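Local coordinates for coenzyme Q-binding protein COQ10 START domain-containing protein (Deinococcus radiodurans R1, PDB 3GGN) that is of unknown function but carries a START-like domain of the Bet v 1 clan and so probably binds a lipid or other hydrophobic ligand, at residues V10-P15 / R139-Q144; H35-E40 / R48-A53; G58-E63 / A83-S88; E63-A68 / A76-P81; G72-W77 / E90-P95. One frame throughout, in Å; residues are numbered along the deposited sequence.

Contact 1: V10-P15 / R139-Q144; sequences VTIGKP and RFKREQ
Val-10 to Ile-12, the end of strand 4-12, run nearly parallel to the helical segment 139-144, the two axes 5° apart and 8.8 Å at their closest. No hydrogen bond joins the two segments, so the contact rests on side chains reaching across from strand to helix. Ile-12 and Lys-141 carry much of it. With CG1 anti to the carbonyl carbon (chi1 -60°), the Ile-12 side chain slides past that of Lys-141 in the opposite direction, CG1 of Ile-12 3.8 Å from CG of Lys-141. CD1 of Ile-12 lies 3.6 Å from CD2 of Phe-140, the two side chains crossing at about a right angle, and 3.7 Å from CA of Lys-141. This is the packing of the long C-terminal helix against the edge strand of the curved antiparallel sheet, the helix-grip arrangement of Bet v 1-like domains; Phe-140 also meets Trp-23 of helix 16-24 edge-to-face. The Lys-141 chain crosses Val-10 obliquely, its CD 3.6 Å from CG2 of Val-10, and CE of Lys-141 approaches O of Thr-11 at 3.1 Å. The chain bends at its last torsion, and its ammonium pairs with Glu-145, whose carboxylate also accepts the N-H of Gly-13. Beyond the inverse gamma turn centred on Gly-13, CE of Lys-14 comes within 3.5 Å of the backbone O of Gln-144.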
# COMPACT_ATOMS: atom_id res chain seq x y z
N VAL B 10 -2.40 10.40 12.68
CA VAL B 10 -3.61 9.69 12.34
C VAL B 10 -3.91 8.83 13.55
O VAL B 10 -3.00 8.29 14.19
CB VAL B 10 -3.43 8.81 11.08
CG1 VAL B 10 -2.58 7.61 11.40
CG2 VAL B 10 -4.78 8.40 10.53
N THR B 11 -5.19 8.72 13.88
CA THR B 11 -5.62 7.92 15.01
C THR B 11 -6.10 6.60 14.45
O THR B 11 -6.88 6.57 13.50
CB THR B 11 -6.77 8.60 15.76
OG1 THR B 11 -6.39 9.95 16.07
CG2 THR B 11 -7.08 7.84 17.04
N ILE B 12 -5.62 5.51 15.03
CA ILE B 12 -5.99 4.18 14.57
C ILE B 12 -6.51 3.32 15.71
O ILE B 12 -5.93 3.27 16.79
CB ILE B 12 -4.77 3.51 13.91
CG1 ILE B 12 -4.32 4.37 12.73
CG2 ILE B 12 -5.13 2.09 13.49
CD1 ILE B 12 -3.04 3.92 12.08
N GLY B 13 -7.62 2.63 15.45
CA GLY B 13 -8.22 1.78 16.46
C GLY B 13 -7.50 0.47 16.73
O GLY B 13 -8.12 -0.59 16.73
N LYS B 14 -6.20 0.54 16.96
CA LYS B 14 -5.40 -0.65 17.26
C LYS B 14 -4.41 -0.35 18.39
O LYS B 14 -4.06 0.81 18.62
CB LYS B 14 -4.64 -1.11 16.01
CG LYS B 14 -5.52 -1.73 14.93
CD LYS B 14 -6.15 -3.03 15.43
CE LYS B 14 -6.98 -3.71 14.35
NZ LYS B 14 -7.78 -4.85 14.91
N PRO B 15 -3.96 -1.39 19.11
CA PRO B 15 -3.00 -1.21 20.21
C PRO B 15 -1.66 -0.63 19.73
O PRO B 15 -1.21 -0.92 18.61
CB PRO B 15 -2.84 -2.62 20.77
CG PRO B 15 -4.19 -3.25 20.47
CD PRO B 15 -4.46 -2.77 19.07
N ARG B 139 -3.66 5.23 4.29
CA ARG B 139 -3.67 3.86 3.81
C ARG B 139 -3.27 2.92 4.94
O ARG B 139 -3.86 1.85 5.12
CB ARG B 139 -2.74 3.69 2.60
CG ARG B 139 -3.31 4.37 1.35
CD ARG B 139 -2.59 4.01 0.05
NE ARG B 139 -1.28 4.62 -0.06
CZ ARG B 139 -0.15 4.05 0.36
NH1 ARG B 139 -0.20 2.84 0.91
NH2 ARG B 139 1.00 4.69 0.25
N PHE B 140 -2.27 3.33 5.72
CA PHE B 140 -1.80 2.55 6.86
C PHE B 140 -2.95 2.34 7.85
O PHE B 140 -3.10 1.27 8.43
CB PHE B 140 -0.64 3.28 7.54
CG PHE B 140 -0.15 2.61 8.80
CD1 PHE B 140 0.30 1.30 8.79
CD2 PHE B 140 -0.11 3.32 10.01
CE1 PHE B 140 0.79 0.69 9.96
CE2 PHE B 140 0.38 2.73 11.17
CZ PHE B 140 0.83 1.41 11.14
N LYS B 141 -3.76 3.38 8.04
CA LYS B 141 -4.91 3.31 8.94
C LYS B 141 -5.93 2.30 8.41
O LYS B 141 -6.34 1.39 9.11
CB LYS B 141 -5.57 4.68 9.05
CG LYS B 141 -6.86 4.69 9.86
CD LYS B 141 -7.43 6.10 9.91
CE LYS B 141 -8.59 6.19 10.89
NZ LYS B 141 -9.66 5.23 10.57
N ARG B 142 -6.32 2.46 7.15
CA ARG B 142 -7.29 1.57 6.52
C ARG B 142 -6.82 0.12 6.54
O ARG B 142 -7.58 -0.79 6.87
CB ARG B 142 -7.54 2.00 5.08
CG ARG B 142 -8.37 1.02 4.25
CD ARG B 142 -8.55 1.55 2.83
NE ARG B 142 -9.24 0.59 1.97
CZ ARG B 142 -8.64 -0.41 1.33
NH1 ARG B 142 -7.33 -0.59 1.44
NH2 ARG B 142 -9.37 -1.26 0.61
N GLU B 143 -5.56 -0.09 6.18
CA GLU B 143 -4.99 -1.43 6.13
C GLU B 143 -5.00 -2.10 7.49
O GLU B 143 -5.37 -3.27 7.62
CB GLU B 143 -3.57 -1.37 5.57
CG GLU B 143 -3.53 -1.10 4.08
CD GLU B 143 -2.13 -0.85 3.55
OE1 GLU B 143 -1.21 -1.61 3.91
OE2 GLU B 143 -1.96 0.10 2.76
N GLN B 144 -4.59 -1.36 8.52
CA GLN B 144 -4.56 -1.90 9.87
C GLN B 144 -5.97 -2.16 10.40
O GLN B 144 -6.22 -3.23 10.95
CB GLN B 144 -3.82 -0.95 10.81
CG GLN B 144 -2.31 -0.97 10.64
CD GLN B 144 -1.70 -2.29 11.05
OE1 GLN B 144 -1.99 -2.82 12.13
NE2 GLN B 144 -0.85 -2.84 10.20

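Contact 2: H35-E40 / R48-A53; sequences HLRSVE and RWTVEA
Arg-37 and Glu-52 meet in a salt bridge, NH1 of Arg-37 lying 2.7 Å from OE2 of Glu-52 with the guanidinium and carboxylate planes 42° apart. Arg-37 reaches there with CG anti to its backbone N (chi1 178°) and the chain extended as far as NE, its CD passing CG2 of Thr-50. An alanine in place of Arg-37 would probably leave the Glu-52 carboxylate without this charged mate and CG2 of Thr-50 less closely packed. Arg-37 belongs to a classic beta bulge: the N-H groups of Arg-37 and Ser-38 both bond to O of Thr-50, at 2.8 Å from Arg-37 N and 3.2 Å from Ser-38 N. On the face bearing Val-39, the Trp-49 indole meets two aliphatic side chains. CD1 of Leu-36 touches CZ3 of Trp-49 at 3.4 Å, and CG1 of Val-39 makes a CH-pi contact over the five-membered ring, 4.1 Å from its centroid. Further out, the Trp-49 ring stacks on Trp-77 and its NE1 bonds to Ser-47. On the other face a water joins OG of Ser-38, OG1 of Thr-50 and O of Arg-48. A second water bridges O of His-35 to N of Glu-52. Val-39 and Trp-49 thus give one face of the hairpin 36-41/46-52 apolar packing, Ser-38, Thr-50, Glu-40 and Arg-48 make the other polar, and the Arg-37/Glu-52 pair adds a separate clamp at the bulge.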
# COMPACT_ATOMS: atom_id res chain seq x y z
N HIS B 35 8.05 7.81 -0.26
CA HIS B 35 9.13 8.58 -0.87
C HIS B 35 10.46 7.83 -0.79
O HIS B 35 11.42 8.16 -1.49
CB HIS B 35 9.27 9.96 -0.21
CG HIS B 35 9.43 9.91 1.27
ND1 HIS B 35 8.44 9.44 2.11
CD2 HIS B 35 10.45 10.31 2.07
CE1 HIS B 35 8.85 9.55 3.37
NE2 HIS B 35 10.06 10.07 3.37
N LEU B 36 10.51 6.80 0.06
CA LEU B 36 11.72 6.01 0.24
C LEU B 36 11.75 4.84 -0.73
O LEU B 36 10.71 4.24 -1.02
CB LEU B 36 11.79 5.47 1.67
CG LEU B 36 11.87 6.50 2.80
CD1 LEU B 36 11.92 5.76 4.14
CD2 LEU B 36 13.10 7.38 2.63
N ARG B 37 12.93 4.52 -1.23
CA ARG B 37 13.09 3.41 -2.16
C ARG B 37 13.47 2.15 -1.37
O ARG B 37 12.88 1.09 -1.58
CB ARG B 37 14.19 3.70 -3.19
CG ARG B 37 14.43 2.56 -4.16
CD ARG B 37 15.71 2.77 -4.96
NE ARG B 37 16.00 1.64 -5.85
CZ ARG B 37 15.32 1.37 -6.96
NH1 ARG B 37 14.31 2.15 -7.33
NH2 ARG B 37 15.65 0.32 -7.70
N SER B 38 14.44 2.29 -0.47
CA SER B 38 14.87 1.15 0.33
C SER B 38 15.52 1.55 1.66
O SER B 38 16.08 2.64 1.80
CB SER B 38 15.85 0.30 -0.47
OG SER B 38 17.07 1.00 -0.69
N VAL B 39 15.42 0.64 2.63
CA VAL B 39 16.01 0.82 3.94
C VAL B 39 16.68 -0.51 4.27
O VAL B 39 16.01 -1.54 4.30
CB VAL B 39 14.95 1.16 5.02
CG1 VAL B 39 15.63 1.34 6.38
CG2 VAL B 39 14.21 2.43 4.64
N GLU B 40 17.98 -0.47 4.51
CA GLU B 40 18.76 -1.67 4.80
C GLU B 40 19.39 -1.62 6.19
O GLU B 40 20.01 -0.62 6.55
CB GLU B 40 19.86 -1.81 3.75
CG GLU B 40 20.61 -3.14 3.77
CD GLU B 40 22.01 -3.01 3.19
OE1 GLU B 40 22.23 -2.14 2.32
OE2 GLU B 40 22.90 -3.78 3.61
N ARG B 48 21.08 1.79 6.08
CA ARG B 48 21.37 2.53 4.86
C ARG B 48 20.05 2.87 4.19
O ARG B 48 19.26 1.98 3.90
CB ARG B 48 22.22 1.69 3.92
CG ARG B 48 22.56 2.37 2.61
CD ARG B 48 24.06 2.26 2.35
NE ARG B 48 24.80 2.81 3.48
CZ ARG B 48 26.11 2.65 3.68
NH1 ARG B 48 26.82 1.95 2.81
NH2 ARG B 48 26.69 3.19 4.75
N TRP B 49 19.83 4.15 3.94
CA TRP B 49 18.60 4.60 3.30
C TRP B 49 18.86 5.02 1.85
O TRP B 49 19.96 5.45 1.51
CB TRP B 49 18.03 5.78 4.09
CG TRP B 49 17.59 5.43 5.49
CD1 TRP B 49 18.31 4.74 6.43
CD2 TRP B 49 16.33 5.74 6.10
NE1 TRP B 49 17.57 4.60 7.59
CE2 TRP B 49 16.35 5.21 7.41
CE3 TRP B 49 15.19 6.42 5.67
CZ2 TRP B 49 15.27 5.33 8.29
CZ3 TRP B 49 14.11 6.55 6.55
CH2 TRP B 49 14.17 6.00 7.85
N THR B 50 17.84 4.89 1.01
CA THR B 50 17.94 5.23 -0.41
C THR B 50 16.62 5.77 -0.96
O THR B 50 15.55 5.27 -0.62
CB THR B 50 18.32 3.98 -1.23
OG1 THR B 50 19.47 3.36 -0.66
CG2 THR B 50 18.63 4.37 -2.68
N VAL B 51 16.71 6.80 -1.80
CA VAL B 51 15.55 7.42 -2.43
C VAL B 51 15.81 7.60 -3.93
O VAL B 51 16.96 7.65 -4.36
CB VAL B 51 15.23 8.80 -1.84
CG1 VAL B 51 14.73 8.66 -0.41
CG2 VAL B 51 16.47 9.68 -1.89
N GLU B 52 14.74 7.72 -4.71
CA GLU B 52 14.85 7.91 -6.16
C GLU B 52 15.21 9.33 -6.56
O GLU B 52 14.42 10.26 -6.39
CB GLU B 52 13.53 7.51 -6.82
CG GLU B 52 13.37 6.01 -6.98
CD GLU B 52 14.36 5.43 -7.97
OE1 GLU B 52 14.26 5.76 -9.17
OE2 GLU B 52 15.24 4.66 -7.54
N ALA B 53 16.42 9.50 -7.09
CA ALA B 53 16.89 10.82 -7.51
C ALA B 53 16.51 11.09 -8.97
O ALA B 53 16.40 10.16 -9.78
CB ALA B 53 18.40 10.91 -7.34
O HOH W 1 12.15 7.18 -3.82
O HOH W 2 19.14 1.50 1.16

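Contact 3: G58-E63 / A83-S88; sequences GTVSWE and ARIENS
The Trp-62 indole meets Ile-85 over one face, where CB of Ile-85 lies 4.0 Å from CE3 of Trp-62 and the backbone O of Ile-85 sits above the ring plane, offset toward the rim. The Asn-87 side chain crosses the ring obliquely, its amide plane 72° from that of the indole. CB of Trp-62 points toward segment 83-88, where it packs on CB of Ala-83 at 3.6 Å, and CG stands between the backbone N and the carbonyl carbon (chi1 65°). The second flat group, the guanidinium of Arg-84, meets O of Ser-61 at its edge: NH1 donates to that oxygen at 2.7 Å, with the acceptor near the guanidinium plane and the N-H...O angle a bent 140°. A water also donates to Ser-61 O and accepts from Arg-84 N, so this one carbonyl is tied to both the tip and the backbone of the arginine. Along its extended chain, Arg-84 rests its CD on CG1 of Val-60 at 3.7 Å, and CG1 of Val-60 lies equally close to CG1 of Ile-85. Trp-62 further meets the ring of Trp-49 on strand 46-52. No backbone hydrogen bond links the two segments: strand 74-79 runs between strands 59-70 and 86-95, and past its end the loop before strand 86-95 folds against strand 59-70, at one end of the curved antiparallel sheet of this Bet v 1-like domain.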
# COMPACT_ATOMS: atom_id res chain seq x y z
N GLY B 58 19.88 9.54 -10.20
CA GLY B 58 19.29 8.22 -10.36
C GLY B 58 18.85 7.60 -9.04
O GLY B 58 17.73 7.11 -8.92
N THR B 59 19.73 7.63 -8.05
CA THR B 59 19.44 7.08 -6.73
C THR B 59 20.43 7.65 -5.71
O THR B 59 21.64 7.60 -5.92
CB THR B 59 19.58 5.54 -6.72
OG1 THR B 59 19.63 5.06 -8.07
CG2 THR B 59 18.38 4.91 -6.02
N VAL B 60 19.90 8.19 -4.62
CA VAL B 60 20.74 8.77 -3.57
C VAL B 60 20.55 8.01 -2.25
O VAL B 60 19.42 7.80 -1.80
CB VAL B 60 20.40 10.25 -3.34
CG1 VAL B 60 21.23 10.82 -2.20
CG2 VAL B 60 20.65 11.03 -4.62
N SER B 61 21.66 7.61 -1.64
CA SER B 61 21.61 6.88 -0.38
C SER B 61 22.54 7.47 0.67
O SER B 61 23.50 8.18 0.36
CB SER B 61 21.94 5.40 -0.60
OG SER B 61 23.33 5.19 -0.79
N TRP B 62 22.24 7.18 1.93
CA TRP B 62 23.04 7.67 3.03
C TRP B 62 22.87 6.72 4.20
O TRP B 62 21.98 5.87 4.20
CB TRP B 62 22.58 9.07 3.44
CG TRP B 62 21.19 9.10 3.99
CD1 TRP B 62 20.82 8.92 5.29
CD2 TRP B 62 19.97 9.26 3.25
NE1 TRP B 62 19.45 8.97 5.41
CE2 TRP B 62 18.91 9.17 4.17
CE3 TRP B 62 19.69 9.47 1.89
CZ2 TRP B 62 17.57 9.29 3.78
CZ3 TRP B 62 18.35 9.59 1.50
CH2 TRP B 62 17.31 9.50 2.44
N GLU B 63 23.74 6.85 5.19
CA GLU B 63 23.67 6.00 6.36
C GLU B 63 22.96 6.78 7.47
O GLU B 63 23.14 7.99 7.60
CB GLU B 63 25.08 5.63 6.81
CG GLU B 63 25.14 4.44 7.75
CD GLU B 63 26.57 4.06 8.11
OE1 GLU B 63 27.42 4.04 7.19
OE2 GLU B 63 26.83 3.79 9.30
N ALA B 83 26.30 12.61 5.32
CA ALA B 83 25.23 12.02 4.52
C ALA B 83 24.88 12.91 3.33
O ALA B 83 24.78 14.13 3.46
CB ALA B 83 23.98 11.80 5.38
N ARG B 84 24.70 12.30 2.16
CA ARG B 84 24.35 13.05 0.96
C ARG B 84 23.12 13.90 1.21
O ARG B 84 22.98 14.98 0.66
CB ARG B 84 24.07 12.10 -0.22
CG ARG B 84 25.26 11.30 -0.72
CD ARG B 84 24.88 10.56 -2.00
NE ARG B 84 25.99 9.78 -2.54
CZ ARG B 84 26.39 8.61 -2.06
NH1 ARG B 84 25.78 8.07 -1.01
NH2 ARG B 84 27.41 7.98 -2.62
N ILE B 85 22.22 13.38 2.05
CA ILE B 85 20.99 14.09 2.37
C ILE B 85 20.77 14.10 3.87
O ILE B 85 20.71 13.05 4.50
CB ILE B 85 19.77 13.42 1.71
CG1 ILE B 85 19.97 13.36 0.19
CG2 ILE B 85 18.49 14.19 2.04
CD1 ILE B 85 20.19 14.72 -0.44
N GLU B 86 20.68 15.30 4.43
CA GLU B 86 20.44 15.45 5.86
C GLU B 86 18.97 15.18 6.11
O GLU B 86 18.10 15.75 5.44
CB GLU B 86 20.78 16.87 6.30
CG GLU B 86 22.26 17.23 6.22
CD GLU B 86 22.49 18.73 6.17
OE1 GLU B 86 21.99 19.45 7.07
OE2 GLU B 86 23.18 19.20 5.24
N ASN B 87 18.68 14.29 7.05
CA ASN B 87 17.29 14.01 7.37
C ASN B 87 17.18 13.33 8.71
O ASN B 87 18.11 12.69 9.20
CB ASN B 87 16.65 13.12 6.29
CG ASN B 87 17.13 11.69 6.36
OD1 ASN B 87 18.27 11.39 6.00
ND2 ASN B 87 16.26 10.81 6.84
N SER B 88 16.01 13.49 9.31
CA SER B 88 15.72 12.89 10.60
C SER B 88 14.25 12.52 10.57
O SER B 88 13.52 12.93 9.67
CB SER B 88 15.97 13.89 11.72
OG SER B 88 15.07 14.98 11.60
O HOH W 3 25.43 9.79 1.90

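Contact 4: E63-A68 / A76-P81; sequences EAELTA and AWRSLP
Glu-65 and Arg-78 form an antiparallel hydrogen-bonded pair, with Glu-65 N donating to Arg-78 O at 3.0 Å and Arg-78 N returning the bond to Glu-65 O. Their side chains lie side by side and end in a salt bridge in which NE of Arg-78 makes a weak hydrogen bond of 3.3 Å to OE2 of Glu-65, the oxygen at the guanidinium edge and in its plane. Both chains leave the backbone with CG between N and the carbonyl carbon (chi1 83° and 69°), which starts them off in step. OG1 of Thr-67 lies over one guanidinium face, 3.3 Å above the plane. An alanine in place of Glu-65 would probably leave the Arg-78 guanidinium without its carboxylate and more able to turn. Toward the hairpin turn a classic beta bulge shifts the register by one: Thr-67 N bonds to Ala-76 O at 2.7 Å from above the carbonyl plane, Ala-68 N adds a weak bond to the same oxygen, and Ala-76 N donates to Ala-68 O. At the other end Leu-80 N bonds to Glu-63 O, and CD1 of Leu-80 packs 3.7 Å from CB of Glu-65. The carboxylate of Glu-63 pairs with Arg-46 and Arg-48. On the opposite face CD2 of Leu-66 lies 4.4 Å from CB of Trp-77. The ion pair and the Thr-67 hydroxyl would together tend to steady the guanidinium.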
# COMPACT_ATOMS: atom_id res chain seq x y z
N GLU B 63 23.74 6.85 5.19
CA GLU B 63 23.67 6.00 6.36
C GLU B 63 22.96 6.78 7.47
O GLU B 63 23.14 7.99 7.60
CB GLU B 63 25.08 5.63 6.81
CG GLU B 63 25.14 4.44 7.75
CD GLU B 63 26.57 4.06 8.11
OE1 GLU B 63 27.42 4.04 7.19
OE2 GLU B 63 26.83 3.79 9.30
N ALA B 64 22.15 6.08 8.25
CA ALA B 64 21.44 6.70 9.35
C ALA B 64 21.53 5.81 10.59
O ALA B 64 21.96 4.66 10.51
CB ALA B 64 19.99 6.93 8.97
N GLU B 65 21.11 6.35 11.73
CA GLU B 65 21.13 5.60 12.98
C GLU B 65 19.86 5.88 13.80
O GLU B 65 19.32 6.98 13.74
CB GLU B 65 22.36 5.98 13.80
CG GLU B 65 22.20 7.25 14.62
CD GLU B 65 23.47 7.65 15.38
OE1 GLU B 65 24.24 6.76 15.80
OE2 GLU B 65 23.68 8.87 15.58
N LEU B 66 19.40 4.88 14.54
CA LEU B 66 18.23 5.07 15.40
C LEU B 66 18.73 5.87 16.60
O LEU B 66 19.75 5.53 17.17
CB LEU B 66 17.69 3.73 15.89
CG LEU B 66 17.05 2.78 14.87
CD1 LEU B 66 16.80 1.42 15.51
CD2 LEU B 66 15.76 3.39 14.38
N THR B 67 18.03 6.94 16.96
CA THR B 67 18.44 7.73 18.12
C THR B 67 17.54 7.42 19.31
O THR B 67 17.82 7.84 20.44
CB THR B 67 18.37 9.24 17.82
OG1 THR B 67 19.14 9.54 16.66
CG2 THR B 67 18.94 10.03 18.99
N ALA B 68 16.46 6.70 19.05
CA ALA B 68 15.51 6.32 20.10
C ALA B 68 14.63 5.19 19.60
O ALA B 68 14.09 5.24 18.49
CB ALA B 68 14.65 7.52 20.49
N ALA B 76 12.97 7.01 16.63
CA ALA B 76 13.56 8.22 16.06
C ALA B 76 14.86 7.87 15.36
O ALA B 76 15.59 6.97 15.80
CB ALA B 76 13.83 9.25 17.17
N TRP B 77 15.15 8.57 14.27
CA TRP B 77 16.35 8.33 13.49
C TRP B 77 16.93 9.61 12.90
O TRP B 77 16.24 10.63 12.79
CB TRP B 77 16.04 7.34 12.37
CG TRP B 77 15.09 7.86 11.36
CD1 TRP B 77 15.39 8.55 10.21
CD2 TRP B 77 13.66 7.73 11.38
NE1 TRP B 77 14.24 8.84 9.52
CE2 TRP B 77 13.16 8.35 10.22
CE3 TRP B 77 12.75 7.15 12.28
CZ2 TRP B 77 11.79 8.41 9.92
CZ3 TRP B 77 11.39 7.20 11.99
CH2 TRP B 77 10.93 7.82 10.81
N ARG B 78 18.20 9.56 12.52
CA ARG B 78 18.85 10.72 11.93
C ARG B 78 20.03 10.30 11.07
O ARG B 78 20.74 9.33 11.37
CB ARG B 78 19.32 11.69 13.01
CG ARG B 78 20.47 11.17 13.85
CD ARG B 78 20.73 12.08 15.03
NE ARG B 78 21.77 11.56 15.91
CZ ARG B 78 21.96 11.97 17.16
NH1 ARG B 78 21.17 12.91 17.67
NH2 ARG B 78 22.92 11.44 17.90
N SER B 79 20.24 11.05 9.99
CA SER B 79 21.35 10.78 9.09
C SER B 79 22.65 11.06 9.83
O SER B 79 22.69 11.92 10.71
CB SER B 79 21.25 11.71 7.88
OG SER B 79 21.06 13.04 8.34
N LEU B 80 23.69 10.31 9.49
CA LEU B 80 24.99 10.51 10.11
C LEU B 80 25.66 11.68 9.39
O LEU B 80 25.24 12.05 8.29
CB LEU B 80 25.85 9.25 9.96
CG LEU B 80 25.77 8.23 11.11
CD1 LEU B 80 24.39 7.64 11.21
CD2 LEU B 80 26.80 7.13 10.87
N PRO B 81 26.69 12.28 10.01
CA PRO B 81 27.39 13.42 9.39
C PRO B 81 28.01 12.97 8.06
O PRO B 81 28.52 11.85 7.95
CB PRO B 81 28.46 13.78 10.41
CG PRO B 81 27.92 13.25 11.72
CD PRO B 81 27.28 11.95 11.31
O HOH W 4 17.08 11.58 16.04

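Contact 5: G72-W77 / E90-P95; sequences GKRIAW and EVLFRP
Arg-74 and Leu-92 face each other as a non-hydrogen-bonded pair in the antiparallel hairpin of strands 74-79 and 86-95, near the middle of the curved sheet of this Bet v 1-like fold. From the backbone outward, CB of Arg-74 touches CD2 of Leu-92 at 3.5 Å. The chain bends at chi2 and chi3, and NE of Arg-74 passes 3.9 Å from CD2 of Leu-92. CZ of Arg-74 comes 3.6 Å from OE1 of Glu-90. At the tip, NH2 of Arg-74 lies 3.2 Å from OE1 of Glu-90, but that oxygen sits over the guanidinium face, so the salt bridge is one of charges alone with no N-H aimed at it. The backbones are joined by Ile-75 N to Val-91 O, Val-91 N to Ile-75 O, and Phe-93 N to Lys-73 O at 2.8 Å. On the face bearing Ile-75, Val-91 and Phe-93, helix 16-24 packs through Trp-23, which meets Phe-93 edge-to-face. There CD1 of Ile-75 approaches the edge of the Phe-93 ring at CE2, 4.3 Å away. N of Glu-90 lies over one face of the Trp-77 indole, offset toward the rim, while CG2 of Val-91 lies at its edge, 3.9 Å from CH2 of Trp-77.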
# COMPACT_ATOMS: atom_id res chain seq x y z
N GLY B 72 6.79 0.15 21.42
CA GLY B 72 5.41 0.59 21.52
C GLY B 72 5.19 2.05 21.85
O GLY B 72 4.05 2.46 22.09
N LYS B 73 6.25 2.85 21.86
CA LYS B 73 6.13 4.27 22.19
C LYS B 73 6.71 5.24 21.17
O LYS B 73 6.05 6.21 20.77
CB LYS B 73 6.80 4.58 23.54
CG LYS B 73 6.02 4.18 24.78
CD LYS B 73 6.77 4.69 26.02
CE LYS B 73 5.97 4.53 27.30
NZ LYS B 73 5.79 3.10 27.70
N ARG B 74 7.95 5.00 20.77
CA ARG B 74 8.59 5.90 19.83
C ARG B 74 9.80 5.33 19.13
O ARG B 74 10.50 4.47 19.66
CB ARG B 74 9.02 7.17 20.56
CG ARG B 74 10.02 6.90 21.66
CD ARG B 74 11.08 7.98 21.72
NE ARG B 74 10.52 9.30 21.97
CZ ARG B 74 11.24 10.42 21.97
NH1 ARG B 74 12.55 10.37 21.71
NH2 ARG B 74 10.65 11.58 22.19
N ILE B 75 10.04 5.84 17.93
CA ILE B 75 11.18 5.44 17.12
C ILE B 75 11.68 6.74 16.49
O ILE B 75 10.89 7.49 15.92
CB ILE B 75 10.77 4.48 15.99
CG1 ILE B 75 10.00 3.28 16.56
CG2 ILE B 75 12.02 4.03 15.24
CD1 ILE B 75 9.53 2.29 15.50
N ALA B 76 12.97 7.01 16.63
CA ALA B 76 13.56 8.22 16.06
C ALA B 76 14.86 7.87 15.36
O ALA B 76 15.59 6.97 15.80
CB ALA B 76 13.83 9.25 17.17
N TRP B 77 15.15 8.57 14.27
CA TRP B 77 16.35 8.33 13.49
C TRP B 77 16.93 9.61 12.90
O TRP B 77 16.24 10.63 12.79
CB TRP B 77 16.04 7.34 12.37
CG TRP B 77 15.09 7.86 11.36
CD1 TRP B 77 15.39 8.55 10.21
CD2 TRP B 77 13.66 7.73 11.38
NE1 TRP B 77 14.24 8.84 9.52
CE2 TRP B 77 13.16 8.35 10.22
CE3 TRP B 77 12.75 7.15 12.28
CZ2 TRP B 77 11.79 8.41 9.92
CZ3 TRP B 77 11.39 7.20 11.99
CH2 TRP B 77 10.93 7.82 10.81
N GLU B 90 10.80 10.93 13.30
CA GLU B 90 10.32 10.52 14.60
C GLU B 90 8.87 10.10 14.48
O GLU B 90 8.05 10.81 13.91
CB GLU B 90 10.44 11.68 15.60
CG GLU B 90 10.13 11.31 17.03
CD GLU B 90 10.08 12.51 17.96
OE1 GLU B 90 9.86 12.30 19.17
OE2 GLU B 90 10.26 13.65 17.48
N VAL B 91 8.56 8.91 14.99
CA VAL B 91 7.19 8.44 14.97
C VAL B 91 6.82 8.11 16.40
O VAL B 91 7.52 7.34 17.07
CB VAL B 91 7.02 7.17 14.09
CG1 VAL B 91 5.53 6.81 14.02
CG2 VAL B 91 7.56 7.43 12.69
N LEU B 92 5.74 8.71 16.89
CA LEU B 92 5.28 8.47 18.25
C LEU B 92 4.00 7.64 18.19
O LEU B 92 3.26 7.70 17.20
CB LEU B 92 4.99 9.79 18.96
CG LEU B 92 6.14 10.78 19.14
CD1 LEU B 92 5.59 12.05 19.79
CD2 LEU B 92 7.23 10.16 20.00
N PHE B 93 3.75 6.87 19.24
CA PHE B 93 2.55 6.05 19.33
C PHE B 93 1.94 6.46 20.66
O PHE B 93 2.34 5.98 21.72
CB PHE B 93 2.93 4.57 19.32
CG PHE B 93 3.62 4.14 18.05
CD1 PHE B 93 2.88 3.92 16.88
CD2 PHE B 93 5.00 4.02 18.00
CE1 PHE B 93 3.52 3.60 15.69
CE2 PHE B 93 5.66 3.69 16.80
CZ PHE B 93 4.91 3.48 15.65
N ARG B 94 0.97 7.36 20.59
CA ARG B 94 0.33 7.91 21.78
C ARG B 94 -1.11 7.47 21.96
O ARG B 94 -1.79 7.15 20.99
CB ARG B 94 0.36 9.44 21.72
CG ARG B 94 1.61 10.02 21.12
CD ARG B 94 1.59 11.54 21.13
NE ARG B 94 0.44 12.13 20.44
CZ ARG B 94 0.29 13.44 20.25
NH1 ARG B 94 1.21 14.28 20.67
NH2 ARG B 94 -0.78 13.91 19.62
N PRO B 95 -1.59 7.48 23.20
CA PRO B 95 -2.97 7.08 23.48
C PRO B 95 -3.90 8.15 22.91
O PRO B 95 -3.69 9.34 23.15
CB PRO B 95 -3.03 7.05 25.01
CG PRO B 95 -1.59 6.80 25.41
CD PRO B 95 -0.84 7.69 24.45

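How the contacts relate
From the N terminus, strand 4-12 enters contact 1, whose loop closes only at the C-terminal helix and encloses all the others. Contact 2 closes first, as a hairpin at one edge of the sheet, and is in series with contacts 3, 4 and 5. Contact 3 then opens on strand 59-70; contact 4, the next hairpin, lies within its span and shares Glu-63 with it. Contact 5 begins on strand 74-79 where contact 4 ends, sharing Ala-76 and Trp-77, and crosses contact 3. Contact 1 thus ties the C-terminal helix to edge strand 4-12, and contacts 2 to 5 join strands from 36-41 to 86-95. Contacts 1 and 2, with centres about 24 Å apart, both touch the second subunit.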